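Local coordinates for nitrate regulatory protein (PDB 4AKK), which senses nitrate and nitrite and, in response, binds the leader RNA of the nasF operon to prevent transcription termination at its factor-independent terminator, at residues Gly64-Leu69 / Ser191-Lys196; His71-Glu76 / Ser160-His165. All coordinates share one frame; numbering follows the deposited sequence.

Contact 1: residues Gly64-Leu69 / Ser191-Lys196; sequences GQISAL and SFMQGK
Met193 reaches out from helix 180-212 and lays its terminal methyl against the backbone of Ser67 on helix 56-85, beside its CA and N. The CE atom of Met193 comes within 3.4 Å of Ser67 CA, with Ser67 CB 3.8 Å from the same methyl, and Met193 SD is 4.0 Å from Ser67 CB. A bend at the last torsion (chi3 75°) turns the methyl out of line with the extended chain before it, and on its flank the CG2 branch of Ile66 lies 3.9 Å from Met193 CE, the two side chains crossing at about a right angle. The methionine thus bridges two helices whose nearest CA atoms, those of Ser67 and Met193, are 7.2 Å apart. A water adds a polar bridge: it donates to Ser67 O at 2.8 Å and accepts a weak bond from Lys196 NZ. The hydroxyl of Ser67 is hydrogen-bonded to Glu297 and Arg294 of helix 277-312. That helix also touches Met193, through Glu297, whereas helix 92-117 packs on Ile66 through Phe109 and Leu167 of helix 152-167 meets Met193, and the contact is buried within the helical NIT nitrate-receptor region.

Contact 2: residues His71-Glu76 / Ser160-His165; sequences HMLQCE and SRIIRH
Leu73 of helix 56-85 and Ile163 of helix 152-167 face each other where two nearly antiparallel helices pack, the N-to-C directions of their short segments 169° apart and their axes 10.0 Å apart at closest approach. Followed outward, Leu73 begins its work at once: its CB lies 3.8 Å from Ile163 CG1 and almost as near to Ile163 CD1. With CG anti to the carbonyl carbon (chi1 -75°) and CD1 extended beyond it (chi2 164°), Leu73 CD1 comes to 3.9 Å from Ile162 CG2. There the leucine and Ile162 cross at about a right angle. The base and one branch tip of a single leucine therefore engage two successive isoleucines of the facing helix. Ile163 in turn divides its CD1 methyl between Leu73 CB and the aliphatic part of Gln74, whose CG is 3.9 Å from Ile163 CD1; these two side chains likewise cross at about a right angle. Beyond CG, the extended chain of Gln74 takes its amide to polar partners on helix 180-212, with OE1 accepting from Lys196 and NE2 donating to Glu197. Leu138 of helix 138-147 touches both Leu73 and Ile162, extending the apolar patch to a third helix, and Tyr134 of helix 122-134 adds to it beside Ile162. Between the two segments the attraction is dispersive and hydrophobic, made by methyl and methylene groups alone, and the amide of the buried Gln74 has hydrogen-bond partners for both OE1 and NE2 on helix 180-212, which would offset the cost of burying it.

How the contacts relate
Both contacts lie in the buried interior of the NIT region, their centres about 10 Å apart, and neither belongs to the surface. Helix 56-85 is common to them: contact 1 joins it to helix 180-212, and contact 2, nested within the chain loop that contact 1 closes, joins it to helix 152-167. Contact 2 is the more extensive, burying 183 Å² against 117 Å², and is made by aliphatic carbons alone across its two segments, whereas contact 1 combines a methionine with a water bridge. They meet at Lys196 of contact 1, whose NZ also lies 3.0 Å from His71 ND1, a probable hydrogen bond. Successive parts of one helix thus meet two partners, one through methionine packing with a water-mediated link, the other through leucine-isoleucine packing.

Contact 1: residues Gly64-Leu69 / Ser191-Lys196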
loop_
_atom_site.group_PDB
_atom_site.type_symbol
_atom_site.label_atom_id
_atom_site.label_comp_id
_atom_site.label_asym_id
_atom_site.label_seq_id
_atom_site.Cartn_x
_atom_site.Cartn_y
_atom_site.Cartn_z
ATOM N N GLY A 64 13.479 -17.072 10.753
ATOM C CA GLY A 64 13.881 -17.247 12.132
ATOM C C GLY A 64 15.313 -16.824 12.409
ATOM O O GLY A 64 15.589 -16.216 13.440
ATOM N N GLN A 65 16.224 -17.159 11.497
ATOM C CA GLN A 65 17.619 -16.743 11.613
ATOM C C GLN A 65 17.794 -15.232 11.445
ATOM O O GLN A 65 18.667 -14.633 12.069
ATOM C CB GLN A 65 18.508 -17.495 10.619
ATOM C CG GLN A 65 18.612 -18.996 10.921
ATOM C CD GLN A 65 18.977 -19.281 12.383
ATOM O OE1 GLN A 65 19.943 -18.540 12.900
ATOM N NE2 GLN A 65 18.389 -20.145 13.033
ATOM N N ILE A 66 16.967 -14.616 10.611
ATOM C CA ILE A 66 17.021 -13.164 10.451
ATOM C C ILE A 66 16.601 -12.517 11.762
ATOM O O ILE A 66 17.269 -11.614 12.267
ATOM C CB ILE A 66 16.125 -12.683 9.295
ATOM C CG1 ILE A 66 16.804 -12.983 7.954
ATOM C CG2 ILE A 66 15.814 -11.184 9.441
ATOM C CD1 ILE A 66 15.867 -12.989 6.776
ATOM N N SER A 67 15.501 -13.015 12.321
ATOM C CA SER A 67 15.004 -12.528 13.595
ATOM C C SER A 67 16.054 -12.603 14.698
ATOM O O SER A 67 16.205 -11.667 15.487
ATOM C CB SER A 67 13.782 -13.329 14.019
ATOM O OG SER A 67 13.361 -12.940 15.314
ATOM N N ALA A 68 16.766 -13.723 14.759
ATOM C CA ALA A 68 17.754 -13.936 15.812
ATOM C C ALA A 68 18.959 -13.024 15.629
ATOM O O ALA A 68 19.466 -12.450 16.592
ATOM C CB ALA A 68 18.195 -15.399 15.846
ATOM N N LEU A 69 19.424 -12.909 14.390
ATOM C CA LEU A 69 20.542 -12.026 14.084
ATOM C C LEU A 69 20.185 -10.572 14.419
ATOM O O LEU A 69 20.976 -9.854 15.011
ATOM C CB LEU A 69 20.931 -12.153 12.610
ATOM C CG LEU A 69 22.050 -11.238 12.103
ATOM C CD1 LEU A 69 23.326 -11.454 12.896
ATOM C CD2 LEU A 69 22.298 -11.457 10.619
ATOM N N SER A 191 5.617 -7.536 11.073
ATOM C CA SER A 191 5.035 -6.394 11.766
ATOM C C SER A 191 5.603 -6.320 13.169
ATOM O O SER A 191 5.998 -5.257 13.629
ATOM C CB SER A 191 3.515 -6.500 11.847
ATOM O OG SER A 191 2.941 -6.595 10.559
ATOM N N PHE A 192 5.622 -7.458 13.853
ATOM C CA PHE A 192 6.103 -7.506 15.219
ATOM C C PHE A 192 7.596 -7.166 15.281
ATOM O O PHE A 192 8.026 -6.390 16.131
ATOM C CB PHE A 192 5.839 -8.894 15.819
ATOM C CG PHE A 192 6.124 -8.982 17.285
ATOM C CD1 PHE A 192 7.413 -9.210 17.740
ATOM C CD2 PHE A 192 5.102 -8.829 18.212
ATOM C CE1 PHE A 192 7.680 -9.290 19.094
ATOM C CE2 PHE A 192 5.365 -8.907 19.567
ATOM C CZ PHE A 192 6.652 -9.135 20.007
ATOM N N MET A 193 8.380 -7.763 14.385
ATOM C CA MET A 193 9.819 -7.545 14.360
ATOM C C MET A 193 10.100 -6.057 14.160
ATOM O O MET A 193 11.020 -5.488 14.757
ATOM C CB MET A 193 10.479 -8.355 13.225
ATOM C CG MET A 193 10.710 -9.849 13.521
ATOM S SD MET A 193 11.271 -10.819 12.082
ATOM C CE MET A 193 12.963 -10.290 11.976
ATOM N N GLN A 194 9.296 -5.434 13.308
ATOM C CA GLN A 194 9.476 -4.032 12.968
ATOM C C GLN A 194 9.098 -3.113 14.136
ATOM O O GLN A 194 9.792 -2.140 14.413
ATOM C CB GLN A 194 8.667 -3.684 11.711
ATOM C CG GLN A 194 9.013 -2.331 11.120
ATOM C CD GLN A 194 10.474 -2.218 10.725
ATOM O OE1 GLN A 194 11.249 -1.499 11.364
ATOM N NE2 GLN A 194 10.862 -2.933 9.675
ATOM N N GLY A 195 8.011 -3.427 14.831
ATOM C CA GLY A 195 7.652 -2.665 16.012
ATOM C C GLY A 195 8.751 -2.737 17.068
ATOM O O GLY A 195 9.050 -1.750 17.751
ATOM N N LYS A 196 9.346 -3.920 17.195
ATOM C CA LYS A 196 10.376 -4.201 18.192
ATOM C C LYS A 196 11.649 -3.464 17.824
ATOM O O LYS A 196 12.360 -2.969 18.695
ATOM C CB LYS A 196 10.630 -5.712 18.242
ATOM C CG LYS A 196 11.736 -6.169 19.158
ATOM C CD LYS A 196 11.693 -7.699 19.299
ATOM C CE LYS A 196 12.910 -8.246 20.033
ATOM N NZ LYS A 196 14.094 -8.379 19.141
HETATM O O HOH W 1 14.347 -9.660 16.003
#

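Contact 2: residues His71-Glu76 / Ser160-His165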
loop_
_atom_site.group_PDB
_atom_site.type_symbol
_atom_site.label_atom_id
_atom_site.label_comp_id
_atom_site.label_asym_id
_atom_site.label_seq_id
_atom_site.Cartn_x
_atom_site.Cartn_y
_atom_site.Cartn_z
ATOM N N HIS A 71 18.063 -9.576 16.556
ATOM C CA HIS A 71 17.981 -9.432 18.000
ATOM C C HIS A 71 19.365 -9.229 18.636
ATOM O O HIS A 71 19.558 -8.331 19.468
ATOM C CB HIS A 71 17.246 -10.617 18.648
ATOM C CG HIS A 71 17.148 -10.501 20.137
ATOM N ND1 HIS A 71 16.244 -9.666 20.762
ATOM C CD2 HIS A 71 17.867 -11.085 21.128
ATOM C CE1 HIS A 71 16.401 -9.750 22.071
ATOM N NE2 HIS A 71 17.380 -10.604 22.319
ATOM N N MET A 72 20.325 -10.058 18.242
ATOM C CA MET A 72 21.688 -9.912 18.737
ATOM C C MET A 72 22.281 -8.552 18.343
ATOM O O MET A 72 22.974 -7.918 19.139
ATOM C CB MET A 72 22.587 -11.050 18.232
ATOM C CG MET A 72 22.223 -12.468 18.735
ATOM S SD MET A 72 21.559 -12.722 20.421
ATOM C CE MET A 72 22.352 -11.490 21.438
ATOM N N LEU A 73 22.014 -8.115 17.112
ATOM C CA LEU A 73 22.489 -6.805 16.648
ATOM C C LEU A 73 21.874 -5.680 17.481
ATOM O O LEU A 73 22.530 -4.684 17.764
ATOM C CB LEU A 73 22.172 -6.603 15.165
ATOM C CG LEU A 73 23.079 -7.387 14.215
ATOM C CD1 LEU A 73 22.466 -7.447 12.829
ATOM C CD2 LEU A 73 24.482 -6.782 14.168
ATOM N N GLN A 74 20.615 -5.850 17.873
ATOM C CA GLN A 74 19.952 -4.905 18.777
ATOM C C GLN A 74 20.626 -4.882 20.158
ATOM O O GLN A 74 20.754 -3.824 20.784
ATOM C CB GLN A 74 18.464 -5.262 18.917
ATOM C CG GLN A 74 17.608 -4.917 17.690
ATOM C CD GLN A 74 16.305 -5.713 17.610
ATOM O OE1 GLN A 74 16.157 -6.759 18.255
ATOM N NE2 GLN A 74 15.361 -5.231 16.793
ATOM N N CYS A 75 21.048 -6.048 20.639
ATOM C CA CYS A 75 21.789 -6.114 21.903
ATOM C C CYS A 75 23.130 -5.404 21.757
ATOM O O CYS A 75 23.522 -4.600 22.606
ATOM C CB CYS A 75 21.999 -7.570 22.355
ATOM S SG CYS A 75 20.458 -8.493 22.719
ATOM N N GLU A 76 23.835 -5.696 20.670
ATOM C CA GLU A 76 25.113 -5.035 20.426
ATOM C C GLU A 76 24.927 -3.521 20.279
ATOM O O GLU A 76 25.715 -2.745 20.798
ATOM C CB GLU A 76 25.829 -5.622 19.204
ATOM C CG GLU A 76 27.272 -5.139 19.062
ATOM C CD GLU A 76 28.055 -5.888 17.997
ATOM O OE1 GLU A 76 27.488 -6.804 17.369
ATOM O OE2 GLU A 76 29.239 -5.559 17.782
ATOM N N SER A 160 21.605 0.357 13.107
ATOM C CA SER A 160 20.228 0.428 12.658
ATOM C C SER A 160 20.107 0.142 11.168
ATOM O O SER A 160 19.122 -0.440 10.735
ATOM C CB SER A 160 19.631 1.801 12.967
ATOM O OG SER A 160 19.570 2.019 14.363
ATOM N N ARG A 161 21.091 0.586 10.385
ATOM C CA ARG A 161 21.073 0.388 8.937
ATOM C C ARG A 161 21.272 -1.085 8.551
ATOM O O ARG A 161 20.592 -1.596 7.664
ATOM C CB ARG A 161 22.131 1.258 8.258
ATOM C CG ARG A 161 22.344 0.909 6.791
ATOM C CD ARG A 161 23.290 1.877 6.112
ATOM N NE ARG A 161 24.639 1.799 6.665
ATOM C CZ ARG A 161 25.679 2.480 6.196
ATOM N NH1 ARG A 161 25.529 3.289 5.154
ATOM N NH2 ARG A 161 26.870 2.351 6.768
ATOM N N ILE A 162 22.204 -1.763 9.217
ATOM C CA ILE A 162 22.386 -3.193 9.005
ATOM C C ILE A 162 21.091 -3.937 9.329
ATOM O O ILE A 162 20.640 -4.805 8.580
ATOM C CB ILE A 162 23.520 -3.745 9.883
ATOM C CG1 ILE A 162 24.866 -3.185 9.414
ATOM C CG2 ILE A 162 23.538 -5.276 9.834
ATOM C CD1 ILE A 162 26.030 -3.522 10.321
ATOM N N ILE A 163 20.488 -3.561 10.449
ATOM C CA ILE A 163 19.234 -4.148 10.896
ATOM C C ILE A 163 18.076 -3.963 9.911
ATOM O O ILE A 163 17.309 -4.897 9.648
ATOM C CB ILE A 163 18.843 -3.612 12.307
ATOM C CG1 ILE A 163 19.789 -4.211 13.361
ATOM C CG2 ILE A 163 17.389 -3.972 12.619
ATOM C CD1 ILE A 163 19.769 -3.505 14.731
ATOM N N ARG A 164 17.953 -2.763 9.364
ATOM C CA ARG A 164 16.860 -2.461 8.443
ATOM C C ARG A 164 16.908 -3.279 7.144
ATOM O O ARG A 164 15.874 -3.729 6.641
ATOM C CB ARG A 164 16.847 -0.964 8.118
ATOM C CG ARG A 164 15.899 -0.583 6.976
ATOM C CD ARG A 164 15.733 0.924 6.887
ATOM N NE ARG A 164 17.026 1.593 6.841
ATOM C CZ ARG A 164 17.670 1.892 5.718
ATOM N NH1 ARG A 164 17.128 1.596 4.537
ATOM N NH2 ARG A 164 18.848 2.500 5.777
ATOM N N HIS A 165 18.103 -3.459 6.594
ATOM C CA HIS A 165 18.258 -4.272 5.390
ATOM C C HIS A 165 18.018 -5.756 5.649
ATOM O O HIS A 165 17.562 -6.473 4.767
ATOM C CB HIS A 165 19.623 -4.048 4.757
ATOM C CG HIS A 165 19.799 -2.664 4.224
ATOM N ND1 HIS A 165 19.040 -1.941 3.369
ATOM C CD2 HIS A 165 20.834 -1.840 4.609
ATOM C CE1 HIS A 165 19.635 -0.712 3.241
ATOM N NE2 HIS A 165 20.717 -0.677 3.997
#